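Local coordinates for protein putative polysaccharide binding proteins (DUF1812) (Bacteroides thetaiotaomicron VPI-5482, PDB 3GF8) that is probably a fimbrial assembly lipoprotein of the FimB/Mfa2 family, associated with the outer membrane, and may bind polysaccharide, at residues D243-T248 against E259-Q264; I269-F272 against L278-Q281. All coordinates share one frame; numbering follows the deposited sequence.

Contact 1: D243-T248 against E259-Q264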
ATOM      1  N   ASP A 243      11.022  -2.379 -11.147  1.00 31.09           N
ATOM      2  CA  ASP A 243      12.185  -1.920 -11.881  1.00 32.24           C
ATOM      3  C   ASP A 243      11.942  -0.650 -12.697  1.00 30.11           C
ATOM      4  O   ASP A 243      12.788   0.236 -12.764  1.00 29.85           O
ATOM      5  CB  ASP A 243      12.661  -3.007 -12.809  1.00 32.69           C
ATOM      6  CG  ASP A 243      14.097  -3.027 -12.892  1.00 39.80           C
ATOM      7  OD1 ASP A 243      14.690  -3.431 -11.878  1.00 49.74           O
ATOM      8  OD2 ASP A 243      14.632  -2.594 -13.934  1.00 61.17           O
ATOM      9  N   TYR A 244      10.784  -0.578 -13.328  1.00 28.93           N
ATOM     10  CA  TYR A 244      10.398   0.637 -14.040  1.00 30.16           C
ATOM     11  C   TYR A 244      10.275   1.812 -13.082  1.00 31.15           C
ATOM     12  O   TYR A 244      10.654   2.921 -13.423  1.00 31.84           O
ATOM     13  CB  TYR A 244       9.099   0.416 -14.826  1.00 30.28           C
ATOM     14  CG  TYR A 244       9.311  -0.223 -16.199  1.00 28.72           C
ATOM     15  CD1 TYR A 244      10.135  -1.321 -16.359  1.00 29.08           C
ATOM     16  CD2 TYR A 244       8.678   0.280 -17.318  1.00 33.34           C
ATOM     17  CE1 TYR A 244      10.309  -1.889 -17.565  1.00 33.15           C
ATOM     18  CE2 TYR A 244       8.866  -0.282 -18.557  1.00 28.07           C
ATOM     19  CZ  TYR A 244       9.675  -1.353 -18.673  1.00 29.11           C
ATOM     20  OH  TYR A 244       9.852  -1.919 -19.895  1.00 25.56           O
ATOM     21  N   LEU A 245       9.750   1.578 -11.878  1.00 30.72           N
ATOM     22  CA  LEU A 245       9.649   2.665 -10.914  1.00 30.12           C
ATOM     23  C   LEU A 245      11.033   2.998 -10.332  1.00 29.88           C
ATOM     24  O   LEU A 245      11.329   4.160 -10.098  1.00 25.62           O
ATOM     25  CB  LEU A 245       8.629   2.343  -9.813  1.00 30.53           C
ATOM     26  CG  LEU A 245       7.163   2.348 -10.280  1.00 33.50           C
ATOM     27  CD1 LEU A 245       6.298   1.790  -9.215  1.00 22.34           C
ATOM     28  CD2 LEU A 245       6.693   3.715 -10.654  1.00 25.16           C
ATOM     29  N   ALA A 246      11.881   1.985 -10.127  1.00 29.53           N
ATOM     30  CA  ALA A 246      13.229   2.220  -9.598  1.00 31.79           C
ATOM     31  C   ALA A 246      14.064   3.062 -10.565  1.00 34.57           C
ATOM     32  O   ALA A 246      14.806   3.914 -10.111  1.00 38.48           O
ATOM     33  CB  ALA A 246      13.960   0.868  -9.233  1.00 29.70           C
HETATM   34  N   MSE A 247      13.934   2.845 -11.879  1.00 35.86           N
HETATM   35  CA  MSE A 247      14.633   3.602 -12.929  0.50 36.35           C
HETATM   36  C   MSE A 247      14.245   5.099 -12.846  1.00 35.56           C
HETATM   37  O   MSE A 247      14.893   5.944 -13.416  1.00 32.85           O
HETATM   38  CB  MSE A 247      14.287   3.068 -14.369  0.50 36.85           C
HETATM   39  CG  MSE A 247      14.765   1.591 -14.817  0.50 42.02           C
HETATM   40 SE   MSE A 247      13.938   0.837 -16.552  0.38 47.58          SE
HETATM   41  CE  MSE A 247      13.629  -1.030 -16.071  0.50 20.33           C
ATOM     42  N   THR A 248      13.140   5.433 -12.186  1.00 35.51           N
ATOM     43  CA  THR A 248      12.694   6.814 -12.249  1.00 35.80           C
ATOM     44  C   THR A 248      13.451   7.606 -11.218  1.00 39.63           C
ATOM     45  O   THR A 248      14.333   7.071 -10.524  1.00 42.52           O
ATOM     46  CB  THR A 248      11.184   6.960 -12.063  1.00 36.25           C
ATOM     47  OG1 THR A 248      10.815   6.527 -10.754  1.00 34.26           O
ATOM     48  CG2 THR A 248      10.431   6.150 -13.128  1.00 28.99           C
ATOM     49  N   GLU A 259      11.796   4.089  -0.141  1.00 28.00           N
ATOM     50  CA  GLU A 259      11.213   5.264   0.426  1.00 26.84           C
ATOM     51  C   GLU A 259      10.235   5.907  -0.517  1.00 25.41           C
ATOM     52  O   GLU A 259       9.177   6.351  -0.074  1.00 22.57           O
ATOM     53  CB  GLU A 259      12.277   6.262   0.838  1.00 26.23           C
ATOM     54  CG  GLU A 259      11.658   7.480   1.511  1.00 33.26           C
ATOM     55  CD  GLU A 259      12.672   8.353   2.235  1.00 46.03           C
ATOM     56  OE1 GLU A 259      13.907   8.061   2.157  1.00 49.65           O
ATOM     57  OE2 GLU A 259      12.211   9.329   2.881  1.00 37.26           O
ATOM     58  N   TYR A 260      10.572   5.941  -1.811  1.00 27.64           N
ATOM     59  CA  TYR A 260       9.634   6.433  -2.812  1.00 27.04           C
ATOM     60  C   TYR A 260       8.400   5.526  -2.888  1.00 28.09           C
ATOM     61  O   TYR A 260       7.257   5.988  -2.872  1.00 28.39           O
ATOM     62  CB  TYR A 260      10.287   6.505  -4.171  1.00 25.51           C
ATOM     63  CG  TYR A 260       9.342   6.902  -5.271  1.00 27.56           C
ATOM     64  CD1 TYR A 260       8.616   8.078  -5.197  1.00 29.20           C
ATOM     65  CD2 TYR A 260       9.189   6.106  -6.408  1.00 29.16           C
ATOM     66  CE1 TYR A 260       7.756   8.442  -6.223  1.00 26.27           C
ATOM     67  CE2 TYR A 260       8.365   6.479  -7.445  1.00 31.33           C
ATOM     68  CZ  TYR A 260       7.640   7.643  -7.339  1.00 28.16           C
ATOM     69  OH  TYR A 260       6.805   7.998  -8.349  1.00 26.15           O
ATOM     70  N   LEU A 261       8.638   4.225  -2.952  1.00 28.73           N
ATOM     71  CA  LEU A 261       7.531   3.267  -3.002  1.00 29.53           C
ATOM     72  C   LEU A 261       6.575   3.374  -1.786  1.00 27.77           C
ATOM     73  O   LEU A 261       5.349   3.207  -1.921  1.00 29.09           O
ATOM     74  CB  LEU A 261       8.067   1.850  -3.129  1.00 29.01           C
ATOM     75  CG  LEU A 261       8.818   1.545  -4.429  1.00 28.51           C
ATOM     76  CD1 LEU A 261       9.292   0.058  -4.406  1.00 28.61           C
ATOM     77  CD2 LEU A 261       7.960   1.882  -5.646  1.00 20.19           C
ATOM     78  N   ASP A 262       7.121   3.666  -0.614  1.00 26.02           N
ATOM     79  CA  ASP A 262       6.297   3.789   0.591  1.00 24.77           C
ATOM     80  C   ASP A 262       5.594   5.110   0.628  1.00 23.04           C
ATOM     81  O   ASP A 262       4.391   5.184   0.984  1.00 25.69           O
ATOM     82  CB  ASP A 262       7.119   3.686   1.867  1.00 27.78           C
ATOM     83  CG  ASP A 262       7.622   2.298   2.130  1.00 25.27           C
ATOM     84  OD1 ASP A 262       6.987   1.314   1.707  1.00 37.07           O
ATOM     85  OD2 ASP A 262       8.672   2.196   2.773  1.00 32.21           O
ATOM     86  N   ARG A 263       6.321   6.159   0.276  1.00 20.22           N
ATOM     87  CA  ARG A 263       5.767   7.509   0.385  1.00 23.56           C
ATOM     88  C   ARG A 263       4.709   7.816  -0.652  1.00 24.92           C
ATOM     89  O   ARG A 263       3.753   8.523  -0.371  1.00 26.23           O
ATOM     90  CB  ARG A 263       6.867   8.558   0.259  1.00 25.28           C
ATOM     91  CG  ARG A 263       7.542   8.925   1.550  1.00 26.90           C
ATOM     92  CD  ARG A 263       8.453  10.111   1.285  1.00 35.84           C
ATOM     93  NE  ARG A 263       9.389  10.321   2.371  1.00 35.88           N
ATOM     94  CZ  ARG A 263       9.133  11.013   3.476  1.00 35.77           C
ATOM     95  NH1 ARG A 263       7.956  11.613   3.679  1.00 27.86           N
ATOM     96  NH2 ARG A 263      10.090  11.118   4.386  1.00 35.34           N
ATOM     97  N   GLN A 264       4.912   7.323  -1.872  1.00 25.84           N
ATOM     98  CA  GLN A 264       3.984   7.563  -2.967  1.00 25.19           C
ATOM     99  C   GLN A 264       2.982   6.429  -3.033  1.00 25.67           C
ATOM    100  O   GLN A 264       3.371   5.252  -3.098  1.00 24.25           O
ATOM    101  CB  GLN A 264       4.762   7.641  -4.299  1.00 25.96           C
ATOM    102  CG  GLN A 264       3.905   7.983  -5.533  1.00 27.10           C
ATOM    103  CD  GLN A 264       2.997   9.188  -5.292  1.00 28.33           C
ATOM    104  OE1 GLN A 264       1.955   9.058  -4.660  1.00 20.18           O
ATOM    105  NE2 GLN A 264       3.397  10.356  -5.784  1.00 17.78           N
TER
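Leu245 and Leu261 meet between two short helices, 241-246 and 257-263. The Leu245 side chain can be followed outward from its backbone. Leu245 CB points at the other helix and lies 4.2 Å from Leu261 CD2. CG sits farther back and carries the two methyl groups. Leu245 CD1 continues the chain in extended form (chi2 170°) and touches Leu261 CD2 at 3.9 Å, an oblique methyl-to-methyl contact. CD2 turns to strand 266-273 and packs on Ile269. Val284 and Tyr267 add further apolar cover to this leucine.

Beside the leucines, Thr248 OG1 approaches the Tyr260 ring obliquely, 4.1 Å from CE2. The Thr248 torsion (chi1 64°) holds OG1 between the backbone N and the carbonyl carbon, within reach of Leu245 O. Thr248 OG1 donates a short hydrogen bond of 2.5 Å to Leu245 O, in the carbonyl plane and on a lone pair. Leu245 O also accepts from Thr248 N at 3.0 Å, so one residue grips it twice. A valine in place of Thr248 has no hydroxyl to give Leu245 O its second bond, and the side chain would probably be less firmly tied to the turn.

The Tyr260 hydroxyl is bonded to Glu251, in the connection between the helices. On helix 257-263, Arg263 grips Glu259 side-on. Arg263 NE is 3.0 Å and Arg263 NH2 3.2 Å from Glu259 OE2, which lies in the guanidinium plane.

Helix 241-246 and the turn after it pack lightly on helix 257-263, in the connection between strands 235-240 and 266-273. The two leucines and Tyr260 form an apolar layer over the 266-273/279-284 beta hairpin, within a fimbrillin-type, transthyretin-clan beta fold.

Contact 2: I269-F272 against L278-Q281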
ATOM      1  N   ILE A 269       0.655   6.234 -14.608  1.00 27.16           N
ATOM      2  CA  ILE A 269       1.668   5.870 -15.568  1.00 26.01           C
ATOM      3  C   ILE A 269       1.053   5.699 -16.936  1.00 25.96           C
ATOM      4  O   ILE A 269       0.144   4.868 -17.122  1.00 24.94           O
ATOM      5  CB  ILE A 269       2.353   4.558 -15.156  1.00 29.05           C
ATOM      6  CG1 ILE A 269       2.772   4.627 -13.668  1.00 29.64           C
ATOM      7  CG2 ILE A 269       3.507   4.239 -16.130  1.00 28.10           C
ATOM      8  CD1 ILE A 269       3.645   3.472 -13.223  1.00 26.74           C
ATOM      9  N   ILE A 270       1.514   6.505 -17.891  1.00 27.56           N
ATOM     10  CA  ILE A 270       1.276   6.240 -19.298  1.00 27.66           C
ATOM     11  C   ILE A 270       2.470   5.486 -19.912  1.00 28.19           C
ATOM     12  O   ILE A 270       3.607   5.944 -19.820  1.00 27.18           O
ATOM     13  CB  ILE A 270       1.083   7.504 -20.129  1.00 30.84           C
ATOM     14  CG1 ILE A 270       0.131   8.497 -19.458  1.00 35.84           C
ATOM     15  CG2 ILE A 270       0.484   7.126 -21.450  1.00 26.95           C
ATOM     16  CD1 ILE A 270      -1.212   7.929 -19.167  1.00 41.48           C
ATOM     17  N   PHE A 271       2.198   4.347 -20.552  1.00 26.68           N
ATOM     18  CA  PHE A 271       3.136   3.708 -21.460  1.00 28.98           C
ATOM     19  C   PHE A 271       2.913   4.132 -22.909  1.00 28.08           C
ATOM     20  O   PHE A 271       1.778   4.067 -23.446  1.00 27.29           O
ATOM     21  CB  PHE A 271       3.011   2.190 -21.368  1.00 32.47           C
ATOM     22  CG  PHE A 271       3.271   1.662 -19.995  1.00 33.77           C
ATOM     23  CD1 PHE A 271       2.281   1.690 -19.045  1.00 33.83           C
ATOM     24  CD2 PHE A 271       4.501   1.148 -19.663  1.00 33.41           C
ATOM     25  CE1 PHE A 271       2.507   1.225 -17.790  1.00 35.33           C
ATOM     26  CE2 PHE A 271       4.733   0.673 -18.403  1.00 32.26           C
ATOM     27  CZ  PHE A 271       3.737   0.716 -17.467  1.00 34.64           C
ATOM     28  N   PHE A 272       4.011   4.564 -23.527  1.00 24.61           N
ATOM     29  CA  PHE A 272       4.067   4.896 -24.935  1.00 24.93           C
ATOM     30  C   PHE A 272       4.789   3.761 -25.630  1.00 26.22           C
ATOM     31  O   PHE A 272       5.999   3.573 -25.438  1.00 25.80           O
ATOM     32  CB  PHE A 272       4.788   6.221 -25.153  1.00 24.61           C
ATOM     33  CG  PHE A 272       4.052   7.367 -24.577  1.00 27.93           C
ATOM     34  CD1 PHE A 272       4.121   7.630 -23.221  1.00 25.41           C
ATOM     35  CD2 PHE A 272       3.216   8.127 -25.366  1.00 31.42           C
ATOM     36  CE1 PHE A 272       3.396   8.669 -22.677  1.00 34.62           C
ATOM     37  CE2 PHE A 272       2.479   9.162 -24.827  1.00 32.96           C
ATOM     38  CZ  PHE A 272       2.569   9.437 -23.491  1.00 28.10           C
ATOM     39  N   LEU A 278       6.912  -2.741 -27.218  1.00 28.04           N
ATOM     40  CA  LEU A 278       8.079  -2.310 -26.450  0.50 27.35           C
ATOM     41  C   LEU A 278       7.759  -0.911 -25.926  1.00 26.45           C
ATOM     42  O   LEU A 278       7.329  -0.052 -26.700  1.00 28.19           O
ATOM     43  CB  LEU A 278       9.308  -2.293 -27.371  0.50 27.01           C
ATOM     44  CG  LEU A 278      10.685  -1.751 -26.979  0.50 29.37           C
ATOM     45  CD1 LEU A 278      11.360  -2.655 -25.931  0.50 36.02           C
ATOM     46  CD2 LEU A 278      11.591  -1.584 -28.252  0.50 19.91           C
ATOM     47  N   ALA A 279       7.957  -0.693 -24.628  1.00 24.17           N
ATOM     48  CA  ALA A 279       7.823   0.652 -24.040  1.00 24.89           C
ATOM     49  C   ALA A 279       8.983   1.560 -24.479  1.00 24.86           C
ATOM     50  O   ALA A 279      10.169   1.284 -24.223  1.00 26.56           O
ATOM     51  CB  ALA A 279       7.732   0.584 -22.510  1.00 24.16           C
ATOM     52  N   VAL A 280       8.641   2.614 -25.217  1.00 23.95           N
ATOM     53  CA  VAL A 280       9.634   3.568 -25.654  1.00 24.24           C
ATOM     54  C   VAL A 280       9.912   4.548 -24.530  1.00 26.69           C
ATOM     55  O   VAL A 280      11.084   4.852 -24.203  1.00 26.90           O
ATOM     56  CB  VAL A 280       9.214   4.272 -26.925  1.00 22.83           C
ATOM     57  CG1 VAL A 280      10.270   5.310 -27.305  1.00 24.22           C
ATOM     58  CG2 VAL A 280       9.019   3.220 -28.019  1.00 22.35           C
ATOM     59  N   GLN A 281       8.836   5.014 -23.913  1.00 25.80           N
ATOM     60  CA  GLN A 281       8.949   5.879 -22.765  1.00 27.06           C
ATOM     61  C   GLN A 281       7.720   5.741 -21.914  1.00 26.15           C
ATOM     62  O   GLN A 281       6.677   5.316 -22.413  1.00 26.50           O
ATOM     63  CB  GLN A 281       9.116   7.336 -23.206  1.00 29.84           C
ATOM     64  CG  GLN A 281       8.042   7.819 -24.149  1.00 36.48           C
ATOM     65  CD  GLN A 281       7.937   9.343 -24.207  1.00 41.60           C
ATOM     66  OE1 GLN A 281       8.933  10.051 -24.423  1.00 34.47           O
ATOM     67  NE2 GLN A 281       6.709   9.852 -24.040  1.00 40.62           N
TER
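Phe272 and Gln281 are brought together by their first torsions. Phe272 holds CG beside its backbone N (chi1 -66°). Gln281 holds CG between its backbone N and carbonyl carbon (chi1 54°), and the chain runs extended beyond it. This carries Gln281 NE2 over one face of the Phe272 ring. Gln281 NE2 stands 3.5 Å from Phe272 CD1, offset toward the rim, with the amide plane nearly upright on the ring (89°). Lower down, Gln281 CG packs on Phe272 CB at 3.8 Å. Gln281 O lies at the ring edge, in its plane.

The backbone fixes this pairing. Phe272 N donates to Gln281 O at 3.0 Å. Val280 N donates to Phe272 O at 2.8 Å. Next to this pair, Ala279 CB meets the edge of the Phe271 ring, 4.3 Å from CD2. That ring also packs against Phe156 and, edge-to-face, Phe237.

Val280 and Gln281 thus both stand opposite the single residue Phe272. Val280 has a helix-like backbone, while Gln281 is extended. This is a classic beta bulge, set in the antiparallel hairpin of strands 266-273 and 279-284.

Contact 1 comes first along the chain and closes before contact 2 opens. Their centres are about 16 Å apart, on the same side of the chain's centre. Helix 257-263 leads almost directly into strand 266-273, the first strand of the hairpin in contact 2. The two sites also touch in space. Leu245 CD2 is 4.0 Å from Ile269 CD1, and Tyr244 CD2 is 4.1 Å from Phe271 CE2. Helix 241-246 therefore packs on one side of the hairpin strand, by the residues Ile269 and Phe271. The touches between them seat the helical connection on the 266-273/279-284 hairpin, whose first strand pairs in parallel with strand 139-158.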